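2-C-methyl-D-erythritol 4-phosphate cytidylyltransferase (Thermus thermophilus HB8, PDB 2PX7) probably catalyses transfer of the cytidylyl group of CTP to 2-C-methyl-D-erythritol 4-phosphate, releasing diphosphate, in the DXP pathway of isoprenoid biosynthesis. Local coordinates at residues Leu59-Asp64 / Pro117-Gly122; Thr146-Ala149 / Glu153-Gly156; Thr175-Glu180 / Gln200-Pro205. All coordinates share one frame; numbering follows the deposited sequence.

Interaction 1: residues Leu59-Asp64 / Pro117-Gly122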
loop_
_atom_site.group_PDB
_atom_site.type_symbol
_atom_site.label_atom_id
_atom_site.label_comp_id
_atom_site.label_asym_id
_atom_site.label_seq_id
_atom_site.Cartn_x
_atom_site.Cartn_y
_atom_site.Cartn_z
ATOM N N LEU A 59 15.018 -16.356 -2.961
ATOM C CA LEU A 59 15.788 -17.541 -2.557
ATOM C C LEU A 59 16.493 -17.379 -1.214
ATOM O O LEU A 59 16.597 -18.342 -0.450
ATOM C CB LEU A 59 16.769 -17.988 -3.651
ATOM C CG LEU A 59 16.111 -18.536 -4.930
ATOM C CD1 LEU A 59 17.141 -19.096 -5.885
ATOM C CD2 LEU A 59 15.051 -19.590 -4.617
ATOM N N ALA A 60 16.958 -16.159 -0.927
ATOM C CA ALA A 60 17.495 -15.814 0.391
ATOM C C ALA A 60 16.426 -15.840 1.487
ATOM O O ALA A 60 16.667 -16.357 2.576
ATOM C CB ALA A 60 18.201 -14.442 0.341
ATOM N N ALA A 61 15.239 -15.297 1.196
ATOM C CA ALA A 61 14.119 -15.295 2.154
ATOM C C ALA A 61 13.642 -16.698 2.554
ATOM O O ALA A 61 13.150 -16.903 3.677
ATOM C CB ALA A 61 12.955 -14.475 1.616
ATOM N N PHE A 62 13.798 -17.661 1.646
ATOM C CA PHE A 62 13.374 -19.030 1.907
ATOM C C PHE A 62 14.549 -20.024 2.007
ATOM O O PHE A 62 14.398 -21.208 1.706
ATOM C CB PHE A 62 12.360 -19.470 0.828
ATOM C CG PHE A 62 11.073 -18.686 0.848
ATOM C CD1 PHE A 62 10.091 -18.960 1.787
ATOM C CD2 PHE A 62 10.851 -17.666 -0.065
ATOM C CE1 PHE A 62 8.897 -18.235 1.802
ATOM C CE2 PHE A 62 9.667 -16.942 -0.048
ATOM C CZ PHE A 62 8.689 -17.227 0.890
ATOM N N ARG A 63 15.714 -19.560 2.457
ATOM C CA ARG A 63 16.913 -20.408 2.399
ATOM C C ARG A 63 16.900 -21.566 3.403
ATOM O O ARG A 63 17.602 -22.552 3.234
ATOM C CB ARG A 63 18.203 -19.569 2.467
ATOM C CG ARG A 63 18.673 -19.138 3.845
ATOM C CD ARG A 63 20.025 -18.407 3.705
ATOM N NE ARG A 63 19.937 -16.987 4.059
ATOM C CZ ARG A 63 20.538 -15.989 3.410
ATOM N NH1 ARG A 63 21.269 -16.220 2.316
ATOM N NH2 ARG A 63 20.382 -14.738 3.846
ATOM N N ASP A 64 16.056 -21.451 4.419
ATOM C CA ASP A 64 15.850 -22.507 5.398
ATOM C C ASP A 64 14.832 -23.580 4.982
ATOM O O ASP A 64 14.644 -24.561 5.711
ATOM C CB ASP A 64 15.424 -21.882 6.731
ATOM C CG ASP A 64 16.559 -21.139 7.410
ATOM O OD1 ASP A 64 17.712 -21.626 7.332
ATOM O OD2 ASP A 64 16.297 -20.075 8.019
ATOM N N PRO A 117 10.244 -9.084 -2.909
ATOM C CA PRO A 117 11.564 -9.524 -2.408
ATOM C C PRO A 117 11.826 -9.367 -0.907
ATOM O O PRO A 117 12.609 -10.140 -0.343
ATOM C CB PRO A 117 12.541 -8.666 -3.210
ATOM C CG PRO A 117 11.764 -7.413 -3.535
ATOM C CD PRO A 117 10.347 -7.856 -3.733
ATOM N N PHE A 118 11.178 -8.401 -0.255
ATOM C CA PHE A 118 11.512 -8.071 1.135
ATOM C C PHE A 118 10.525 -8.694 2.109
ATOM O O PHE A 118 9.776 -8.020 2.815
ATOM C CB PHE A 118 11.664 -6.552 1.324
ATOM C CG PHE A 118 12.571 -5.904 0.300
ATOM C CD1 PHE A 118 13.879 -6.351 0.128
ATOM C CD2 PHE A 118 12.116 -4.856 -0.488
ATOM C CE1 PHE A 118 14.715 -5.773 -0.817
ATOM C CE2 PHE A 118 12.950 -4.259 -1.433
ATOM C CZ PHE A 118 14.250 -4.722 -1.601
ATOM N N VAL A 119 10.515 -10.017 2.117
ATOM C CA VAL A 119 9.682 -10.755 3.042
ATOM C C VAL A 119 10.609 -11.224 4.147
ATOM O O VAL A 119 11.673 -11.782 3.876
ATOM C CB VAL A 119 8.861 -11.907 2.354
ATOM C CG1 VAL A 119 7.907 -11.318 1.340
ATOM C CG2 VAL A 119 9.746 -12.883 1.649
ATOM N N SER A 120 10.214 -10.949 5.385
ATOM C CA SER A 120 11.049 -11.211 6.546
ATOM C C SER A 120 10.869 -12.639 7.005
ATOM O O SER A 120 9.879 -13.296 6.655
ATOM C CB SER A 120 10.691 -10.252 7.693
ATOM O OG SER A 120 9.364 -10.460 8.157
ATOM N N ARG A 121 11.823 -13.107 7.800
ATOM C CA ARG A 121 11.750 -14.424 8.406
ATOM C C ARG A 121 10.530 -14.511 9.314
ATOM O O ARG A 121 9.892 -15.560 9.409
ATOM C CB ARG A 121 13.037 -14.747 9.185
ATOM C CG ARG A 121 13.414 -16.224 9.118
ATOM C CD ARG A 121 13.944 -16.757 10.459
ATOM N NE ARG A 121 13.181 -17.924 10.933
ATOM C CZ ARG A 121 13.321 -19.177 10.484
ATOM N NH1 ARG A 121 14.195 -19.466 9.520
ATOM N NH2 ARG A 121 12.573 -20.153 10.997
ATOM N N GLY A 122 10.215 -13.402 9.978
ATOM C CA GLY A 122 9.009 -13.288 10.781
ATOM C C GLY A 122 7.734 -13.566 9.991
ATOM O O GLY A 122 6.879 -14.301 10.457
#

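Interaction 2: residues Thr146-Ala149 / Glu153-Gly156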
loop_
_atom_site.group_PDB
_atom_site.type_symbol
_atom_site.label_atom_id
_atom_site.label_comp_id
_atom_site.label_asym_id
_atom_site.label_seq_id
_atom_site.Cartn_x
_atom_site.Cartn_y
_atom_site.Cartn_z
ATOM N N THR A 146 -7.680 6.267 2.110
ATOM C CA THR A 146 -9.046 6.311 1.620
ATOM C C THR A 146 -9.118 5.475 0.340
ATOM O O THR A 146 -8.267 5.567 -0.543
ATOM C CB THR A 146 -9.543 7.764 1.401
ATOM O OG1 THR A 146 -9.560 8.435 2.660
ATOM C CG2 THR A 146 -10.977 7.811 0.817
ATOM N N LEU A 147 -10.135 4.630 0.286
ATOM C CA LEU A 147 -10.319 3.698 -0.815
ATOM C C LEU A 147 -11.494 4.167 -1.669
ATOM O O LEU A 147 -12.629 4.220 -1.206
ATOM C CB LEU A 147 -10.541 2.272 -0.253
ATOM C CG LEU A 147 -10.681 1.077 -1.214
ATOM C CD1 LEU A 147 -9.488 0.940 -2.184
ATOM C CD2 LEU A 147 -10.896 -0.225 -0.410
ATOM N N MET A 148 -11.206 4.454 -2.930
ATOM C CA MET A 148 -12.126 5.150 -3.821
ATOM C C MET A 148 -12.186 4.538 -5.242
ATOM O O MET A 148 -11.158 4.208 -5.831
ATOM C CB MET A 148 -11.694 6.632 -3.893
ATOM C CG MET A 148 -12.585 7.566 -4.714
ATOM S SD MET A 148 -12.117 7.635 -6.472
ATOM C CE MET A 148 -10.546 8.479 -6.438
ATOM N N ALA A 149 -13.398 4.420 -5.781
ATOM C CA ALA A 149 -13.635 3.949 -7.149
ATOM C C ALA A 149 -13.890 5.145 -8.065
ATOM O O ALA A 149 -14.902 5.824 -7.933
ATOM C CB ALA A 149 -14.829 2.971 -7.183
ATOM N N GLU A 153 -13.757 9.762 -14.501
ATOM C CA GLU A 153 -13.096 11.058 -14.280
ATOM C C GLU A 153 -11.703 10.946 -13.649
ATOM O O GLU A 153 -10.698 10.939 -14.374
ATOM C CB GLU A 153 -13.998 12.011 -13.457
ATOM C CG GLU A 153 -15.514 11.745 -13.527
ATOM C CD GLU A 153 -16.235 12.582 -14.562
ATOM O OE1 GLU A 153 -15.651 13.572 -15.085
ATOM O OE2 GLU A 153 -17.408 12.244 -14.826
ATOM N N ALA A 154 -11.618 10.826 -12.329
ATOM C CA ALA A 154 -12.760 10.776 -11.384
ATOM C C ALA A 154 -12.855 12.159 -10.757
ATOM O O ALA A 154 -12.953 13.086 -11.565
ATOM C CB ALA A 154 -12.555 9.719 -10.383
ATOM N N TYR A 155 -12.846 12.408 -9.420
ATOM C CA TYR A 155 -12.854 11.531 -8.217
ATOM C C TYR A 155 -13.955 10.482 -8.374
ATOM O O TYR A 155 -14.000 9.838 -9.449
ATOM C CB TYR A 155 -13.026 12.441 -6.980
ATOM C CG TYR A 155 -12.714 11.957 -5.565
ATOM C CD1 TYR A 155 -13.735 11.580 -4.705
ATOM C CD2 TYR A 155 -11.418 12.002 -5.048
ATOM C CE1 TYR A 155 -13.471 11.181 -3.381
ATOM C CE2 TYR A 155 -11.143 11.621 -3.734
ATOM C CZ TYR A 155 -12.179 11.212 -2.906
ATOM O OH TYR A 155 -11.928 10.824 -1.610
ATOM N N GLY A 156 -14.829 10.277 -7.393
ATOM C CA GLY A 156 -15.754 9.127 -7.442
ATOM C C GLY A 156 -16.326 8.602 -6.125
ATOM O O GLY A 156 -16.586 9.358 -5.195
#

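Interaction 3: residues Thr175-Glu180 / Gln200-Pro205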
loop_
_atom_site.group_PDB
_atom_site.type_symbol
_atom_site.label_atom_id
_atom_site.label_comp_id
_atom_site.label_asym_id
_atom_site.label_seq_id
_atom_site.Cartn_x
_atom_site.Cartn_y
_atom_site.Cartn_z
ATOM N N THR A 175 -0.314 -29.203 1.147
ATOM C CA THR A 175 -0.072 -29.511 -0.282
ATOM C C THR A 175 -1.252 -30.257 -0.916
ATOM O O THR A 175 -1.688 -29.918 -2.019
ATOM C CB THR A 175 1.217 -30.335 -0.428
ATOM O OG1 THR A 175 2.253 -29.690 0.326
ATOM C CG2 THR A 175 1.645 -30.451 -1.894
ATOM N N ALA A 176 -1.775 -31.239 -0.199
ATOM C CA ALA A 176 -2.930 -32.030 -0.648
ATOM C C ALA A 176 -4.183 -31.171 -0.875
ATOM O O ALA A 176 -4.992 -31.437 -1.767
ATOM C CB ALA A 176 -3.236 -33.103 0.371
ATOM N N LEU A 177 -4.352 -30.145 -0.048
ATOM C CA LEU A 177 -5.502 -29.272 -0.185
ATOM C C LEU A 177 -5.352 -28.400 -1.436
ATOM O O LEU A 177 -6.294 -28.252 -2.206
ATOM C CB LEU A 177 -5.675 -28.414 1.076
ATOM C CG LEU A 177 -6.740 -27.320 1.017
ATOM C CD1 LEU A 177 -8.178 -27.908 0.874
ATOM C CD2 LEU A 177 -6.618 -26.447 2.249
ATOM N N LEU A 178 -4.170 -27.822 -1.630
ATOM C CA LEU A 178 -3.932 -27.002 -2.816
ATOM C C LEU A 178 -4.049 -27.817 -4.132
ATOM O O LEU A 178 -4.536 -27.315 -5.148
ATOM C CB LEU A 178 -2.591 -26.240 -2.713
ATOM C CG LEU A 178 -2.406 -25.129 -3.767
ATOM C CD1 LEU A 178 -3.549 -24.082 -3.664
ATOM C CD2 LEU A 178 -1.040 -24.453 -3.662
ATOM N N ARG A 179 -3.612 -29.072 -4.100
ATOM C CA ARG A 179 -3.877 -29.997 -5.210
ATOM C C ARG A 179 -5.386 -30.163 -5.462
ATOM O O ARG A 179 -5.822 -29.970 -6.577
ATOM C CB ARG A 179 -3.105 -31.320 -5.039
ATOM C CG ARG A 179 -1.583 -31.054 -4.965
ATOM C CD ARG A 179 -0.688 -32.097 -5.625
ATOM N NE ARG A 179 -0.072 -32.955 -4.633
ATOM C CZ ARG A 179 1.239 -33.150 -4.443
ATOM N NH1 ARG A 179 2.166 -32.587 -5.196
ATOM N NH2 ARG A 179 1.612 -33.958 -3.474
ATOM N N GLU A 180 -6.182 -30.454 -4.429
ATOM C CA GLU A 180 -7.643 -30.500 -4.601
ATOM C C GLU A 180 -8.200 -29.219 -5.211
ATOM O O GLU A 180 -9.069 -29.267 -6.082
ATOM C CB GLU A 180 -8.382 -30.758 -3.282
ATOM C CG GLU A 180 -8.171 -32.124 -2.664
ATOM C CD GLU A 180 -8.800 -33.270 -3.471
ATOM O OE1 GLU A 180 -9.804 -33.051 -4.189
ATOM O OE2 GLU A 180 -8.292 -34.400 -3.359
ATOM N N GLN A 200 -10.837 -21.432 -1.358
ATOM C CA GLN A 200 -12.162 -20.907 -1.009
ATOM C C GLN A 200 -13.286 -21.533 -1.859
ATOM O O GLN A 200 -14.340 -21.871 -1.332
ATOM C CB GLN A 200 -12.122 -19.373 -1.141
ATOM C CG GLN A 200 -13.366 -18.606 -0.726
ATOM C CD GLN A 200 -13.122 -17.110 -0.843
ATOM O OE1 GLN A 200 -12.531 -16.633 -1.825
ATOM N NE2 GLN A 200 -13.538 -16.374 0.161
ATOM N N ALA A 201 -13.048 -21.733 -3.156
ATOM C CA ALA A 201 -14.052 -22.338 -4.044
ATOM C C ALA A 201 -14.373 -23.799 -3.694
ATOM O O ALA A 201 -15.431 -24.316 -4.049
ATOM C CB ALA A 201 -13.636 -22.187 -5.515
ATOM N N LEU A 202 -13.484 -24.447 -2.942
ATOM C CA LEU A 202 -13.763 -25.788 -2.412
ATOM C C LEU A 202 -14.730 -25.792 -1.233
ATOM O O LEU A 202 -15.334 -26.807 -0.923
ATOM C CB LEU A 202 -12.452 -26.481 -1.996
ATOM C CG LEU A 202 -11.554 -27.119 -3.055
ATOM C CD1 LEU A 202 -10.302 -27.682 -2.368
ATOM C CD2 LEU A 202 -12.262 -28.250 -3.820
ATOM N N GLY A 203 -14.882 -24.659 -0.567
ATOM C CA GLY A 203 -15.641 -24.623 0.661
ATOM C C GLY A 203 -14.701 -24.695 1.855
ATOM O O GLY A 203 -15.160 -24.878 2.982
ATOM N N TYR A 204 -13.396 -24.567 1.612
ATOM C CA TYR A 204 -12.402 -24.650 2.694
ATOM C C TYR A 204 -12.075 -23.249 3.280
ATOM O O TYR A 204 -11.754 -22.319 2.531
ATOM C CB TYR A 204 -11.114 -25.339 2.228
ATOM C CG TYR A 204 -10.221 -25.834 3.375
ATOM C CD1 TYR A 204 -10.277 -27.159 3.802
ATOM C CD2 TYR A 204 -9.332 -24.968 4.030
ATOM C CE1 TYR A 204 -9.483 -27.622 4.847
ATOM C CE2 TYR A 204 -8.526 -25.420 5.090
ATOM C CZ TYR A 204 -8.615 -26.750 5.485
ATOM O OH TYR A 204 -7.846 -27.227 6.498
ATOM N N PRO A 205 -12.124 -23.117 4.624
ATOM C CA PRO A 205 -11.856 -21.829 5.289
ATOM C C PRO A 205 -10.390 -21.401 5.148
ATOM O O PRO A 205 -9.479 -22.195 5.351
ATOM C CB PRO A 205 -12.197 -22.118 6.764
ATOM C CG PRO A 205 -11.946 -23.617 6.913
ATOM C CD PRO A 205 -12.427 -24.192 5.597
#

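Interaction 1: residues Leu59-Asp64 / Pro117-Gly122
A61, the last residue of helix 54-61, and V119, in the loop leading to helix 121-134, bring their CA atoms to 6.4 Å, where the helix end meets a loop and neither segment forms a strand. The contact joins two helix ends of the Rossmann-like alpha/beta fold of this cytidylyltransferase: the C-terminal end of one helix and the N-terminal entrance of another. Its apolar part rests on V119, whose CB points at the helix end. Chi1 of -63° puts CG1 opposite the carbonyl carbon and leaves CG2 flanked by both backbone neighbours, where it meets A61 CB at 3.6 Å. A61 CB also comes 3.7 Å from V119 O, so the methyl is held by branch and backbone together. F62, where the chain leaves helical geometry, sends its ring back toward the same branch; CE2 lies 4.4 Å from V119 CG2, a looser and oblique approach, while the ring also meets that of H112. V119 touches H112 as well, and its side chain lies about 9 Å from that of K217, which is predicted to position the substrate MEP. Just past V119, S120 takes the N-cap position, its OG hydrogen-bonded to L123 N and to E212 OE1. Farther out the contact turns ionic. The exposed R121 bends at chi2 and chi3 and brings its guanidinium edge to D64, crossing that side chain at about a right angle. The carboxylate and guanidinium planes are 56° apart, and the salt bridge is single-pronged, running from D64 OD2 to R121 NH1 at 2.7 Å.

Interaction 2: residues Thr146-Ala149 / Glu153-Gly156
M148 and Y155 meet because both side chains first extend, CG anti to the backbone N (chi1 -176° in M148, -163° in Y155), after which M148 bends at chi2 and chi3 and lies across the tyrosine ring. The segments belong to a beta-hairpin: strand 146-150 runs antiparallel to strand 156-159, with backbone bonds pairing L147 with V159 and A149 with R157. The thioether covers one face of the Y155 ring. M148 CG makes a CH-pi contact 4.1 Å from the centroid of the Y155 ring, leaning toward the CE1-CZ side. Over the same face, M148 CE lies toward the opposite edge, 3.9 Å from Y155 CD2. Between them, M148 SD stands 4.6 Å from the Y155 centroid, 13° off the ring normal, a Met-aromatic contact made over the face. The sulfur also comes 3.9 Å from G156 N, so it sits against the backbone of the returning strand. There A149 O receives a CA-H...O contact from G156 CA at 3.4 Å. The peptide bonds before A154 and Y155 are modelled as cis, so the details of this turn deserve caution. At the far end of the ring, T146 CG2 lies 4.0 Å from Y155 OH. That hydroxyl is hydrogen-bonded to D194 OD2 of the second subunit, and T146 OG1 to S193 OG of the same subunit, whose own strand extends the sheet beside T146-M148. This is the beta-arm by which IspD subunits clasp each other. The side-chain contact within the hairpin is apolar, sulfur and methyl on an aromatic face, which leaves the hydroxyls of T146 and Y155 to hydrogen-bond across the dimer interface.

Interaction 3: residues Thr175-Glu180 / Gln200-Pro205
L177, on helix 175-188, drives its isobutyl group against the face of Y204, which follows the end of helix 195-201; this is the tight half of the contact. L177 CD2 stands 3.5 Å from the centroid of the Y204 ring, 12° off its normal, a CH-pi contact centred on the face. The second branch, CD1, lies 3.7 Å from Y204 CD1, so both branches share one face, one over the centre and one toward the CG-CD1 edge. P205 CD touches the opposite face toward its rim, so the ring has a neighbour on each face. With its CG anti to the backbone N (chi1 -163°), Y204 presents that ring to the helix, and its OH is hydrogen-bonded to S134 O. V199 of helix 195-201 touches both L177 and Y204. The outer half is thinner. L202 CD1 reaches L177 CD1 at 3.9 Å and E180 CB at 3.7 Å, so the exposed glutamate is met at its CB and backbone rather than at its carboxylate. Next in the chain, G203 is the first residue to leave helical geometry, with positive phi. G203 N to Q200 O at 2.9 Å is one of two bonds back into the last turn, which make a Schellman motif; it directs the chain through Y204 toward strand 207-210, an outermost strand, within this chain, of the alpha/beta fold's central sheet.

All three contacts turn on apolar side chains, but their settings differ. Interactions 1 and 3 join helix ends or flanks to loops of the alpha/beta body; interaction 1 is partly buried, with a salt bridge at its exposed side, whereas interaction 3 is a surface contact without a charge pair. Interaction 2 lies within one hairpin, its centre about 28 Å from the centre of the chain, yet is partly buried, probably because the second subunit packs on it. Aromatic faces are used in interactions 2 and 3, by a thioether and by leucine methyls. None touches another within the chain, but across the dimer Q200 NE2 of one subunit hydrogen-bonds G156 O of the other, connecting segments of interactions 3 and 2.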